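Local atomic coordinates of sortase SrtE1 (Streptomyces coelicolor, PDB entry 5CUW), a protein that covalently attaches surface proteins to the bacterial cell wall, acting as a transpeptidase that recognises and cleaves a short sorting motif. Residues 39-44 and 52-57; 122-127 and 178-183; 103-108 and 171-176; 83-88 and 154-159. All coordinates share one frame; numbering follows the deposited sequence.

Interaction 1 of 4, residues 39-44 and 52-57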
loop_
_atom_site.group_PDB
_atom_site.type_symbol
_atom_site.label_atom_id
_atom_site.label_comp_id
_atom_site.label_asym_id
_atom_site.label_seq_id
_atom_site.Cartn_x
_atom_site.Cartn_y
_atom_site.Cartn_z
ATOM N N GLY A 39 4.776 13.172 -5.856
ATOM C CA GLY A 39 3.485 12.666 -5.395
ATOM C C GLY A 39 2.487 12.555 -6.531
ATOM O O GLY A 39 2.242 13.528 -7.223
ATOM N N PHE A 40 1.913 11.374 -6.744
ATOM C CA PHE A 40 1.076 11.194 -7.926
ATOM C C PHE A 40 -0.319 10.670 -7.639
ATOM O O PHE A 40 -1.132 10.550 -8.550
ATOM C CB PHE A 40 1.767 10.262 -8.932
ATOM C CG PHE A 40 2.009 8.876 -8.426
ATOM C CD1 PHE A 40 1.036 7.896 -8.547
ATOM C CD2 PHE A 40 3.225 8.536 -7.856
ATOM C CE1 PHE A 40 1.265 6.620 -8.099
ATOM C CE2 PHE A 40 3.458 7.255 -7.412
ATOM C CZ PHE A 40 2.476 6.296 -7.526
ATOM N N ALA A 41 -0.608 10.347 -6.385
ATOM C CA ALA A 41 -1.931 9.859 -6.064
ATOM C C ALA A 41 -2.222 10.077 -4.593
ATOM O O ALA A 41 -1.354 10.538 -3.855
ATOM C CB ALA A 41 -2.056 8.382 -6.423
ATOM N N LEU A 42 -3.447 9.758 -4.183
ATOM C CA LEU A 42 -3.846 9.814 -2.772
ATOM C C LEU A 42 -4.318 8.432 -2.315
ATOM O O LEU A 42 -5.097 7.779 -3.010
ATOM C CB LEU A 42 -4.958 10.840 -2.549
ATOM C CG LEU A 42 -4.592 12.288 -2.212
ATOM C CD1 LEU A 42 -5.857 13.124 -2.118
ATOM C CD2 LEU A 42 -3.809 12.368 -0.904
ATOM N N LEU A 43 -3.844 7.989 -1.153
ATOM C CA LEU A 43 -4.313 6.735 -0.565
ATOM C C LEU A 43 -5.331 7.018 0.546
ATOM O O LEU A 43 -5.055 7.814 1.444
ATOM C CB LEU A 43 -3.152 5.936 -0.003
ATOM C CG LEU A 43 -3.498 4.548 0.549
ATOM C CD1 LEU A 43 -3.788 3.589 -0.601
ATOM C CD2 LEU A 43 -2.365 4.015 1.423
ATOM N N HIS A 44 -6.497 6.373 0.478
ATOM C CA HIS A 44 -7.537 6.537 1.492
ATOM C C HIS A 44 -7.765 5.213 2.203
ATOM O O HIS A 44 -7.958 4.193 1.556
ATOM C CB HIS A 44 -8.870 6.999 0.890
ATOM C CG HIS A 44 -8.790 8.263 0.088
ATOM N ND1 HIS A 44 -9.263 9.471 0.555
ATOM C CD2 HIS A 44 -8.327 8.499 -1.163
ATOM C CE1 HIS A 44 -9.081 10.399 -0.368
ATOM N NE2 HIS A 44 -8.513 9.837 -1.419
ATOM N N VAL A 52 -3.532 10.146 2.554
ATOM C CA VAL A 52 -2.099 10.387 2.493
ATOM C C VAL A 52 -1.579 10.252 1.068
ATOM O O VAL A 52 -1.978 9.349 0.333
ATOM C CB VAL A 52 -1.343 9.430 3.431
ATOM C CG1 VAL A 52 -1.564 7.948 3.031
ATOM C CG2 VAL A 52 0.140 9.779 3.483
ATOM N N PRO A 53 -0.695 11.169 0.668
ATOM C CA PRO A 53 -0.236 11.133 -0.723
ATOM C C PRO A 53 0.716 9.971 -0.957
ATOM O O PRO A 53 1.442 9.569 -0.040
ATOM C CB PRO A 53 0.474 12.482 -0.902
ATOM C CG PRO A 53 0.047 13.331 0.313
ATOM C CD PRO A 53 -0.159 12.329 1.401
ATOM N N ILE A 54 0.693 9.432 -2.171
ATOM C CA ILE A 54 1.660 8.427 -2.608
ATOM C C ILE A 54 2.686 9.085 -3.516
ATOM O O ILE A 54 2.319 9.823 -4.430
ATOM C CB ILE A 54 0.989 7.257 -3.378
ATOM C CG1 ILE A 54 -0.195 6.677 -2.599
ATOM C CG2 ILE A 54 2.023 6.166 -3.724
ATOM C CD1 ILE A 54 -0.917 5.563 -3.357
ATOM N N ALA A 55 3.968 8.849 -3.260
ATOM C CA ALA A 55 5.005 9.396 -4.122
ATOM C C ALA A 55 5.822 8.260 -4.719
ATOM O O ALA A 55 5.768 7.138 -4.243
ATOM C CB ALA A 55 5.898 10.355 -3.356
ATOM N N GLU A 56 6.581 8.548 -5.768
ATOM C CA GLU A 56 7.380 7.515 -6.415
ATOM C C GLU A 56 8.664 7.283 -5.617
ATOM O O GLU A 56 9.379 8.230 -5.304
ATOM C CB GLU A 56 7.702 7.919 -7.865
ATOM C CG GLU A 56 8.434 6.846 -8.676
ATOM C CD GLU A 56 7.556 5.646 -9.024
ATOM O OE1 GLU A 56 6.546 5.413 -8.329
ATOM O OE2 GLU A 56 7.872 4.927 -9.999
ATOM N N GLY A 57 8.955 6.028 -5.281
ATOM C CA GLY A 57 10.167 5.710 -4.544
ATOM C C GLY A 57 9.946 5.679 -3.045
ATOM O O GLY A 57 8.973 6.244 -2.540
#
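F40 and A41 form a classic beta bulge opposite I54 in the antiparallel hairpin of strands 39-45 and 50-56, part of the sortase beta barrel. The backbone bonds give the evidence: F40 N donates to I54 O at 2.8 Å, while I54 N donates to A41 O at 2.9 Å, which puts two residues against one. Past the bulge the pairing is regular, and L43 and V52 exchange both of their backbone bonds. With F40 CG lodged between the backbone N and the carbonyl carbon (chi1 62°), the ring lies against strand 50-56. I54 O sits over one of its faces and E56 N in plane at its edge, and its tip CZ meets I54 CG2 at 3.8 Å. An alanine at F40 would probably leave I54 CG2 without this aromatic neighbour and open a gap beside the E56 carboxylate. I54 also turns CG1 toward L43 CB, 4.0 Å away, on the face it shares with V52. The E56 chain bends at chi2 (71°), its carboxylate plane stands 78° from the ring plane, and OE1, hydrogen-bonded to H71 ND1, lies 3.7 Å from F40 CE2.

Interaction 2 of 4, residues 122-127 and 178-183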
loop_
_atom_site.group_PDB
_atom_site.type_symbol
_atom_site.label_atom_id
_atom_site.label_comp_id
_atom_site.label_asym_id
_atom_site.label_seq_id
_atom_site.Cartn_x
_atom_site.Cartn_y
_atom_site.Cartn_z
ATOM N N TYR A 122 -10.524 6.083 -9.559
ATOM C CA TYR A 122 -10.481 5.525 -8.214
ATOM C C TYR A 122 -10.259 4.011 -8.309
ATOM O O TYR A 122 -10.988 3.314 -9.011
ATOM C CB TYR A 122 -11.778 5.796 -7.458
ATOM C CG TYR A 122 -12.082 7.248 -7.201
ATOM C CD1 TYR A 122 -11.542 7.905 -6.101
ATOM C CD2 TYR A 122 -12.933 7.960 -8.043
ATOM C CE1 TYR A 122 -11.834 9.251 -5.851
ATOM C CE2 TYR A 122 -13.227 9.298 -7.803
ATOM C CZ TYR A 122 -12.674 9.932 -6.704
ATOM O OH TYR A 122 -12.961 11.249 -6.456
ATOM N N PHE A 123 -9.262 3.507 -7.595
ATOM C CA PHE A 123 -9.032 2.073 -7.508
ATOM C C PHE A 123 -9.406 1.580 -6.120
ATOM O O PHE A 123 -8.745 1.923 -5.138
ATOM C CB PHE A 123 -7.571 1.750 -7.819
ATOM C CG PHE A 123 -7.169 2.104 -9.220
ATOM C CD1 PHE A 123 -7.445 1.242 -10.278
ATOM C CD2 PHE A 123 -6.511 3.296 -9.485
ATOM C CE1 PHE A 123 -7.066 1.580 -11.581
ATOM C CE2 PHE A 123 -6.144 3.632 -10.767
ATOM C CZ PHE A 123 -6.424 2.777 -11.816
ATOM N N VAL A 124 -10.472 0.797 -6.030
ATOM C CA VAL A 124 -10.918 0.301 -4.729
ATOM C C VAL A 124 -10.423 -1.114 -4.478
ATOM O O VAL A 124 -10.799 -2.035 -5.194
ATOM C CB VAL A 124 -12.457 0.316 -4.609
ATOM C CG1 VAL A 124 -12.890 -0.262 -3.252
ATOM C CG2 VAL A 124 -12.986 1.736 -4.787
ATOM N N TYR A 125 -9.585 -1.273 -3.459
ATOM C CA TYR A 125 -9.161 -2.577 -2.998
ATOM C C TYR A 125 -9.858 -2.937 -1.699
ATOM O O TYR A 125 -10.280 -2.055 -0.943
ATOM C CB TYR A 125 -7.650 -2.623 -2.771
ATOM C CG TYR A 125 -6.791 -2.294 -3.972
ATOM C CD1 TYR A 125 -6.503 -0.978 -4.296
ATOM C CD2 TYR A 125 -6.214 -3.297 -4.743
ATOM C CE1 TYR A 125 -5.689 -0.655 -5.385
ATOM C CE2 TYR A 125 -5.386 -2.979 -5.850
ATOM C CZ TYR A 125 -5.131 -1.663 -6.156
ATOM O OH TYR A 125 -4.312 -1.353 -7.243
ATOM N N LYS A 126 -9.960 -4.230 -1.428
ATOM C CA LYS A 126 -10.403 -4.681 -0.107
ATOM C C LYS A 126 -9.343 -5.568 0.540
ATOM O O LYS A 126 -8.708 -6.393 -0.129
ATOM C CB LYS A 126 -11.743 -5.404 -0.218
ATOM C CG LYS A 126 -12.879 -4.412 -0.472
ATOM C CD LYS A 126 -14.259 -5.034 -0.375
ATOM C CE LYS A 126 -15.326 -4.004 -0.727
ATOM N NZ LYS A 126 -16.640 -4.643 -1.010
ATOM N N MET A 127 -9.136 -5.366 1.839
ATOM C CA MET A 127 -8.151 -6.115 2.606
ATOM C C MET A 127 -8.445 -7.599 2.495
ATOM O O MET A 127 -9.601 -8.016 2.574
ATOM C CB MET A 127 -8.156 -5.659 4.076
ATOM C CG MET A 127 -7.093 -6.301 4.968
ATOM S SD MET A 127 -7.592 -7.846 5.788
ATOM C CE MET A 127 -6.066 -8.296 6.606
ATOM N N LYS A 178 -7.135 -6.909 -2.530
ATOM C CA LYS A 178 -7.477 -7.284 -3.909
ATOM C C LYS A 178 -8.428 -6.273 -4.508
ATOM O O LYS A 178 -9.385 -5.875 -3.851
ATOM C CB LYS A 178 -8.146 -8.659 -3.958
ATOM C CG LYS A 178 -7.331 -9.791 -3.404
ATOM C CD LYS A 178 -8.102 -11.096 -3.531
ATOM C CE LYS A 178 -9.484 -10.985 -2.909
ATOM N NZ LYS A 178 -10.251 -12.257 -3.020
ATOM N N MET A 179 -8.230 -5.909 -5.768
ATOM C CA MET A 179 -9.061 -4.873 -6.380
ATOM C C MET A 179 -10.494 -5.339 -6.597
ATOM O O MET A 179 -10.728 -6.456 -7.049
ATOM C CB MET A 179 -8.459 -4.424 -7.715
ATOM C CG MET A 179 -9.020 -3.075 -8.184
ATOM S SD MET A 179 -8.328 -2.552 -9.762
ATOM C CE MET A 179 -6.648 -2.131 -9.272
ATOM N N VAL A 180 -11.459 -4.478 -6.282
ATOM C CA VAL A 180 -12.858 -4.825 -6.490
ATOM C C VAL A 180 -13.574 -3.843 -7.421
ATOM O O VAL A 180 -14.624 -4.178 -7.963
ATOM C CB VAL A 180 -13.622 -4.918 -5.148
ATOM C CG1 VAL A 180 -13.023 -6.029 -4.297
ATOM C CG2 VAL A 180 -13.563 -3.603 -4.407
ATOM N N GLU A 181 -13.009 -2.649 -7.614
ATOM C CA GLU A 181 -13.612 -1.649 -8.498
ATOM C C GLU A 181 -12.550 -0.742 -9.126
ATOM O O GLU A 181 -11.628 -0.288 -8.457
ATOM C CB GLU A 181 -14.646 -0.782 -7.748
ATOM C CG GLU A 181 -15.441 0.132 -8.690
ATOM C CD GLU A 181 -16.415 1.096 -7.991
ATOM O OE1 GLU A 181 -16.442 1.163 -6.739
ATOM O OE2 GLU A 181 -17.157 1.801 -8.717
ATOM N N GLU A 182 -12.670 -0.520 -10.426
ATOM C CA GLU A 182 -11.876 0.490 -11.115
ATOM C C GLU A 182 -12.877 1.509 -11.622
ATOM O O GLU A 182 -13.678 1.211 -12.508
ATOM C CB GLU A 182 -11.049 -0.121 -12.257
ATOM C CG GLU A 182 -10.232 0.888 -13.052
ATOM C CD GLU A 182 -9.422 0.246 -14.177
ATOM O OE1 GLU A 182 -9.483 -0.991 -14.327
ATOM O OE2 GLU A 182 -8.730 0.981 -14.915
ATOM N N ARG A 183 -12.852 2.701 -11.037
ATOM C CA ARG A 183 -13.916 3.682 -11.245
ATOM C C ARG A 183 -13.409 4.996 -11.838
ATOM O O ARG A 183 -12.572 5.675 -11.237
ATOM C CB ARG A 183 -14.629 3.951 -9.918
ATOM C CG ARG A 183 -15.793 4.925 -10.000
ATOM C CD ARG A 183 -16.380 5.146 -8.615
ATOM N NE ARG A 183 -17.655 5.852 -8.667
ATOM C CZ ARG A 183 -18.835 5.247 -8.703
ATOM N NH1 ARG A 183 -18.902 3.921 -8.687
ATOM N NH2 ARG A 183 -19.948 5.967 -8.747
#
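Y122 and R183 exchange two backbone hydrogen bonds, as do K126 and K178, and between these pairs the register slips by one. There V180 and E181 both face V124: V124 O takes a straight bond from V180 N (2.8 Å, 179° at the hydrogen) and a weak one from E181 N (3.3 Å), the mark of a classic beta bulge. Among sulfur and aromatic groups, M179 touches two rings. Its SD is at the edge of the F123 ring, 5.3 Å from the centroid, and its CG is over one face of Y125. A bend at the last torsion (chi3 -71°) brings M179 CE to Y125 CZ at 3.5 Å, and CE also lies 3.6 Å from F123 CD1. An alanine at Y125 would probably open a gap beside M179 CG and CE, leaving the methyl held on the F123 side alone. In apolar packing, V180 CG2 meets V124 CG1 at 3.6 Å. Among charged groups, R183 NH1 binds the syn lone pair of E181 OE2 at 2.7 Å, in the guanidinium plane, whereas E182 runs alongside F123, with CG 3.6 Å from CE1, toward R156. The pair joins strands 121-134 and 171-184, antiparallel neighbours in the sortase beta barrel.

Interaction 3 of 4, residues 103-108 and 171-176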
loop_
_atom_site.group_PDB
_atom_site.type_symbol
_atom_site.label_atom_id
_atom_site.label_comp_id
_atom_site.label_asym_id
_atom_site.label_seq_id
_atom_site.Cartn_x
_atom_site.Cartn_y
_atom_site.Cartn_z
ATOM N N ARG A 103 0.312 3.186 11.003
ATOM C CA ARG A 103 0.390 2.766 12.397
ATOM C C ARG A 103 -0.634 1.680 12.764
ATOM O O ARG A 103 -0.333 0.774 13.552
ATOM C CB ARG A 103 0.206 3.961 13.322
ATOM C CG ARG A 103 0.414 3.586 14.772
ATOM C CD ARG A 103 0.413 4.784 15.686
ATOM N NE ARG A 103 0.768 4.372 17.042
ATOM C CZ ARG A 103 0.851 5.192 18.082
ATOM N NH1 ARG A 103 0.604 6.494 17.938
ATOM N NH2 ARG A 103 1.186 4.708 19.270
ATOM N N TYR A 104 -1.840 1.758 12.210
ATOM C CA TYR A 104 -2.873 0.788 12.600
ATOM C C TYR A 104 -3.376 -0.104 11.455
ATOM O O TYR A 104 -4.531 -0.534 11.468
ATOM C CB TYR A 104 -4.056 1.512 13.228
ATOM C CG TYR A 104 -3.696 2.249 14.501
ATOM C CD1 TYR A 104 -3.452 1.557 15.683
ATOM C CD2 TYR A 104 -3.584 3.631 14.513
ATOM C CE1 TYR A 104 -3.121 2.234 16.853
ATOM C CE2 TYR A 104 -3.250 4.316 15.670
ATOM C CZ TYR A 104 -3.021 3.614 16.833
ATOM O OH TYR A 104 -2.688 4.306 17.969
ATOM N N ILE A 105 -2.531 -0.394 10.470
ATOM C CA ILE A 105 -2.997 -1.248 9.378
ATOM C C ILE A 105 -3.245 -2.676 9.871
ATOM O O ILE A 105 -3.909 -3.448 9.197
ATOM C CB ILE A 105 -2.024 -1.269 8.153
ATOM C CG1 ILE A 105 -0.663 -1.886 8.496
ATOM C CG2 ILE A 105 -1.874 0.143 7.566
ATOM C CD1 ILE A 105 0.243 -2.131 7.231
ATOM N N ASN A 106 -2.766 -3.014 11.070
ATOM C CA ASN A 106 -3.074 -4.323 11.629
ATOM C C ASN A 106 -4.486 -4.380 12.199
ATOM O O ASN A 106 -4.899 -5.416 12.703
ATOM C CB ASN A 106 -2.063 -4.716 12.710
ATOM C CG ASN A 106 -2.028 -3.741 13.868
ATOM O OD1 ASN A 106 -2.366 -2.565 13.727
ATOM N ND2 ASN A 106 -1.600 -4.225 15.025
ATOM N N LYS A 107 -5.228 -3.278 12.105
ATOM C CA LYS A 107 -6.619 -3.280 12.562
ATOM C C LYS A 107 -7.582 -3.485 11.392
ATOM O O LYS A 107 -8.798 -3.577 11.570
ATOM C CB LYS A 107 -6.945 -1.989 13.304
ATOM C CG LYS A 107 -6.205 -1.847 14.623
ATOM C CD LYS A 107 -6.425 -3.069 15.507
ATOM C CE LYS A 107 -5.726 -2.931 16.858
ATOM N NZ LYS A 107 -5.682 -4.227 17.606
ATOM N N LEU A 108 -7.030 -3.570 10.191
ATOM C CA LEU A 108 -7.826 -3.903 9.017
ATOM C C LEU A 108 -8.318 -5.350 9.069
ATOM O O LEU A 108 -7.581 -6.245 9.467
ATOM C CB LEU A 108 -7.011 -3.675 7.754
ATOM C CG LEU A 108 -6.731 -2.193 7.521
ATOM C CD1 LEU A 108 -5.916 -1.971 6.260
ATOM C CD2 LEU A 108 -8.051 -1.437 7.470
ATOM N N TYR A 171 11.297 -5.805 12.617
ATOM C CA TYR A 171 10.615 -6.636 11.641
ATOM C C TYR A 171 9.737 -5.782 10.749
ATOM O O TYR A 171 9.672 -4.563 10.905
ATOM C CB TYR A 171 9.757 -7.705 12.329
ATOM C CG TYR A 171 10.516 -8.699 13.176
ATOM C CD1 TYR A 171 11.312 -9.680 12.598
ATOM C CD2 TYR A 171 10.403 -8.679 14.557
ATOM C CE1 TYR A 171 11.990 -10.596 13.379
ATOM C CE2 TYR A 171 11.073 -9.585 15.340
ATOM C CZ TYR A 171 11.865 -10.539 14.754
ATOM O OH TYR A 171 12.526 -11.435 15.555
ATOM N N ARG A 172 9.042 -6.436 9.825
ATOM C CA ARG A 172 8.070 -5.749 8.994
ATOM C C ARG A 172 6.692 -6.389 9.115
ATOM O O ARG A 172 6.581 -7.584 9.364
ATOM C CB ARG A 172 8.506 -5.758 7.537
ATOM C CG ARG A 172 9.866 -5.153 7.292
ATOM C CD ARG A 172 9.853 -3.649 7.514
ATOM N NE ARG A 172 11.159 -3.070 7.215
ATOM C CZ ARG A 172 12.099 -2.848 8.124
ATOM N NH1 ARG A 172 11.880 -3.141 9.400
ATOM N NH2 ARG A 172 13.258 -2.325 7.758
ATOM N N MET A 173 5.653 -5.575 8.937
ATOM C CA MET A 173 4.269 -6.041 8.920
ATOM C C MET A 173 3.693 -5.788 7.537
ATOM O O MET A 173 3.835 -4.686 6.999
ATOM C CB MET A 173 3.441 -5.315 9.995
ATOM C CG MET A 173 1.937 -5.371 9.770
ATOM S SD MET A 173 1.016 -4.732 11.197
ATOM C CE MET A 173 1.614 -3.046 11.280
ATOM N N ILE A 174 3.044 -6.791 6.963
ATOM C CA ILE A 174 2.532 -6.707 5.596
ATOM C C ILE A 174 1.013 -6.917 5.549
ATOM O O ILE A 174 0.495 -7.873 6.119
ATOM C CB ILE A 174 3.202 -7.765 4.692
ATOM C CG1 ILE A 174 4.698 -7.881 5.003
ATOM C CG2 ILE A 174 2.936 -7.479 3.220
ATOM C CD1 ILE A 174 5.488 -6.631 4.751
ATOM N N VAL A 175 0.305 -6.030 4.864
ATOM C CA VAL A 175 -1.128 -6.200 4.642
ATOM C C VAL A 175 -1.406 -6.218 3.129
ATOM O O VAL A 175 -0.904 -5.359 2.414
ATOM C CB VAL A 175 -1.920 -5.074 5.327
ATOM C CG1 VAL A 175 -3.383 -5.118 4.941
ATOM C CG2 VAL A 175 -1.737 -5.152 6.831
ATOM N N TRP A 176 -2.165 -7.211 2.650
ATOM C CA TRP A 176 -2.522 -7.333 1.223
ATOM C C TRP A 176 -4.019 -7.141 0.963
ATOM O O TRP A 176 -4.864 -7.551 1.772
ATOM C CB TRP A 176 -2.135 -8.713 0.661
ATOM C CG TRP A 176 -0.663 -9.060 0.649
ATOM C CD1 TRP A 176 0.276 -8.639 -0.272
ATOM C CD2 TRP A 176 0.026 -9.953 1.540
ATOM N NE1 TRP A 176 1.501 -9.189 0.024
ATOM C CE2 TRP A 176 1.378 -9.998 1.125
ATOM C CE3 TRP A 176 -0.362 -10.706 2.653
ATOM C CZ2 TRP A 176 2.336 -10.766 1.783
ATOM C CZ3 TRP A 176 0.593 -11.467 3.308
ATOM C CH2 TRP A 176 1.926 -11.492 2.870
#
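On the strand whose M173 and V175 pack against I105, R172 NH1 is bonded to two carbonyls, Y171 O and S169 O. The bond to Y171 O is 3.0 Å long; the oxygen lies within 5° of the guanidinium plane, while the nitrogen stands well above the carbonyl plane. These bonds hold the guanidinium on the strand face turned away from residues 103-108. The neighbours of R172 alternate to the other face, where the contact is mainly apolar packing. I105 CD1 meets V175 CG2 at 3.6 Å, the two side chains sliding past each other in opposite directions. I105 CG1, set between the backbone N and the carbonyl carbon (chi1 64°), lies 3.8 Å from V175 CG2 as well. L108 CD1 adds a looser touch on V175 CG1 at 4.2 Å. M173 is deposited in two conformers; in the one described it bends at chi3 (61°) and has CE 3.8 Å from I105 CG1, with N106 beside its sulfur, contacts that are less certain. A short 3-10 turn around N106, in which K107 N bonds Y104 O at 2.9 Å, presents I105 and L108 to the strand. The packing lies on the opposite face from R172, the inferred proton donor, which touches the inferred active-site C163 on adjacent strand 156-164; Cys and Arg on these two strands are characteristic of sortase active sites.

Interaction 4 of 4, residues 83-88 and 154-159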
loop_
_atom_site.group_PDB
_atom_site.type_symbol
_atom_site.label_atom_id
_atom_site.label_comp_id
_atom_site.label_asym_id
_atom_site.label_seq_id
_atom_site.Cartn_x
_atom_site.Cartn_y
_atom_site.Cartn_z
ATOM N N ASP A 83 -3.264 0.736 -12.614
ATOM C CA ASP A 83 -3.988 0.696 -13.882
ATOM C C ASP A 83 -3.646 -0.557 -14.712
ATOM O O ASP A 83 -4.369 -0.894 -15.647
ATOM C CB ASP A 83 -3.733 1.973 -14.700
ATOM C CG ASP A 83 -2.279 2.174 -15.036
ATOM O OD1 ASP A 83 -1.466 2.333 -14.104
ATOM O OD2 ASP A 83 -1.949 2.201 -16.239
ATOM N N ALA A 84 -2.576 -1.264 -14.352
ATOM C CA ALA A 84 -2.237 -2.523 -15.030
ATOM C C ALA A 84 -3.275 -3.601 -14.739
ATOM O O ALA A 84 -3.695 -3.773 -13.592
ATOM C CB ALA A 84 -0.868 -2.999 -14.609
ATOM N N LYS A 85 -3.672 -4.339 -15.773
ATOM C CA LYS A 85 -4.719 -5.349 -15.633
ATOM C C LYS A 85 -4.289 -6.538 -14.786
ATOM O O LYS A 85 -5.099 -7.394 -14.456
ATOM C CB LYS A 85 -5.180 -5.825 -17.002
ATOM C CG LYS A 85 -5.775 -4.705 -17.828
ATOM C CD LYS A 85 -6.761 -3.900 -16.988
ATOM C CE LYS A 85 -7.409 -2.787 -17.798
ATOM N NZ LYS A 85 -8.359 -1.978 -16.985
ATOM N N ALA A 86 -3.010 -6.588 -14.439
ATOM C CA ALA A 86 -2.540 -7.490 -13.404
ATOM C C ALA A 86 -1.262 -6.929 -12.820
ATOM O O ALA A 86 -0.486 -6.233 -13.505
ATOM C CB ALA A 86 -2.317 -8.902 -13.951
ATOM N N GLY A 87 -1.040 -7.223 -11.546
ATOM C CA GLY A 87 0.152 -6.751 -10.878
ATOM C C GLY A 87 -0.045 -6.567 -9.387
ATOM O O GLY A 87 -1.138 -6.758 -8.859
ATOM N N ASN A 88 1.036 -6.210 -8.712
ATOM C CA ASN A 88 1.001 -5.965 -7.274
ATOM C C ASN A 88 1.520 -4.564 -6.976
ATOM O O ASN A 88 2.710 -4.305 -7.110
ATOM C CB ASN A 88 1.826 -7.016 -6.539
ATOM C CG ASN A 88 1.759 -6.865 -5.023
ATOM O OD1 ASN A 88 1.060 -6.001 -4.502
ATOM N ND2 ASN A 88 2.492 -7.714 -4.313
ATOM N N PRO A 154 -2.393 -14.930 -10.882
ATOM C CA PRO A 154 -2.376 -13.505 -11.218
ATOM C C PRO A 154 -3.692 -12.784 -10.881
ATOM O O PRO A 154 -4.791 -13.286 -11.130
ATOM C CB PRO A 154 -2.119 -13.495 -12.735
ATOM C CG PRO A 154 -2.366 -14.887 -13.200
ATOM C CD PRO A 154 -2.095 -15.790 -12.041
ATOM N N GLY A 155 -3.561 -11.607 -10.297
ATOM C CA GLY A 155 -4.699 -10.729 -10.090
ATOM C C GLY A 155 -4.211 -9.303 -9.949
ATOM O O GLY A 155 -3.064 -9.006 -10.285
ATOM N N ARG A 156 -5.080 -8.422 -9.461
ATOM C CA ARG A 156 -4.713 -7.027 -9.228
ATOM C C ARG A 156 -4.663 -6.760 -7.731
ATOM O O ARG A 156 -5.697 -6.663 -7.073
ATOM C CB ARG A 156 -5.701 -6.085 -9.914
ATOM C CG ARG A 156 -5.774 -6.306 -11.430
ATOM C CD ARG A 156 -6.885 -5.472 -12.063
ATOM N NE ARG A 156 -6.467 -4.106 -12.363
ATOM C CZ ARG A 156 -7.234 -3.232 -12.994
ATOM N NH1 ARG A 156 -8.457 -3.580 -13.359
ATOM N NH2 ARG A 156 -6.788 -2.012 -13.254
ATOM N N TYR A 157 -3.455 -6.648 -7.201
ATOM C CA TYR A 157 -3.262 -6.575 -5.762
ATOM C C TYR A 157 -2.589 -5.301 -5.270
ATOM O O TYR A 157 -1.999 -4.519 -6.028
ATOM C CB TYR A 157 -2.437 -7.784 -5.300
ATOM C CG TYR A 157 -2.915 -9.127 -5.832
ATOM C CD1 TYR A 157 -4.163 -9.634 -5.490
ATOM C CD2 TYR A 157 -2.101 -9.896 -6.657
ATOM C CE1 TYR A 157 -4.583 -10.872 -5.945
ATOM C CE2 TYR A 157 -2.519 -11.128 -7.133
ATOM C CZ TYR A 157 -3.754 -11.607 -6.781
ATOM O OH TYR A 157 -4.155 -12.830 -7.257
ATOM N N ILE A 158 -2.689 -5.106 -3.965
ATOM C CA ILE A 158 -1.982 -4.039 -3.300
ATOM C C ILE A 158 -1.280 -4.622 -2.083
ATOM O O ILE A 158 -1.790 -5.561 -1.427
ATOM C CB ILE A 158 -2.943 -2.857 -2.914
ATOM C CG1 ILE A 158 -2.135 -1.650 -2.422
ATOM C CG2 ILE A 158 -4.005 -3.331 -1.900
ATOM C CD1 ILE A 158 -2.897 -0.326 -2.363
ATOM N N THR A 159 -0.086 -4.108 -1.810
ATOM C CA THR A 159 0.687 -4.539 -0.652
ATOM C C THR A 159 1.078 -3.321 0.174
ATOM O O THR A 159 1.660 -2.379 -0.353
ATOM C CB THR A 159 1.966 -5.301 -1.060
ATOM O OG1 THR A 159 1.623 -6.336 -1.984
ATOM C CG2 THR A 159 2.648 -5.912 0.173
#
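N88 OD1 accepts the T159 hydroxyl in a short bond, 2.6 Å to OG1, which lies in the amide plane on a lone pair of the oxygen (C=O...O angle 101°). The amide nitrogen has its own acceptor, as N88 ND2 donates to D143 O, so both ends of this buried group are used and its rotation is fixed. N88 CG, anti to the backbone N (chi1 -176°), sets the amide toward strand 156-164. In the backbone, G87 serves as donor and acceptor: G87 N bonds G155 O at 3.0 Å, and Y157 N bonds G87 O at 2.9 Å, nearly along the C=O axis. This stagger, with one residue bonding to both neighbours of R156, is the parallel beta pattern, and it joins strands 87-92 and 156-164 within the sortase barrel. A side chain at G87 would be jammed against the preceding carbonyl at these backbone angles. The R156 guanidinium spreads its donors over several acceptors: NE makes a weak bond to A84 O (3.1 Å, 122° at the hydrogen), NH2 bonds P82 O, and NH1 forms a salt bridge with E182. K85 runs side by side with R156, its CD over one face of the guanidinium. K85 NZ, although 4.0 Å from R156 NH1, also pairs with E182 OE1, which would be expected to ease the repulsion. Y157 OH donates to G153 O.

Overall arrangement
From the N terminus, interaction 1 comes first and closes a short hairpin before any other contact opens. Interactions 4, 3 and 2 then open in that order, with residues 83-88, 103-108 and 122-127, and close in the same order, with 154-159, 171-176 and 178-183. Each therefore crosses the other two and none nests. Strand 171-184 serves interactions 2 and 3. Interaction 2 touches interaction 4 through the probable M179 N to R156 O hydrogen bond and the E182-R156 salt bridge, and interaction 3 through M127 against L108 and V175. I174 and W176 join interactions 3 and 4 by packing on T159. Interactions 1 and 3 lie on opposite sides of the chain's centre, their centres about 18 Å apart.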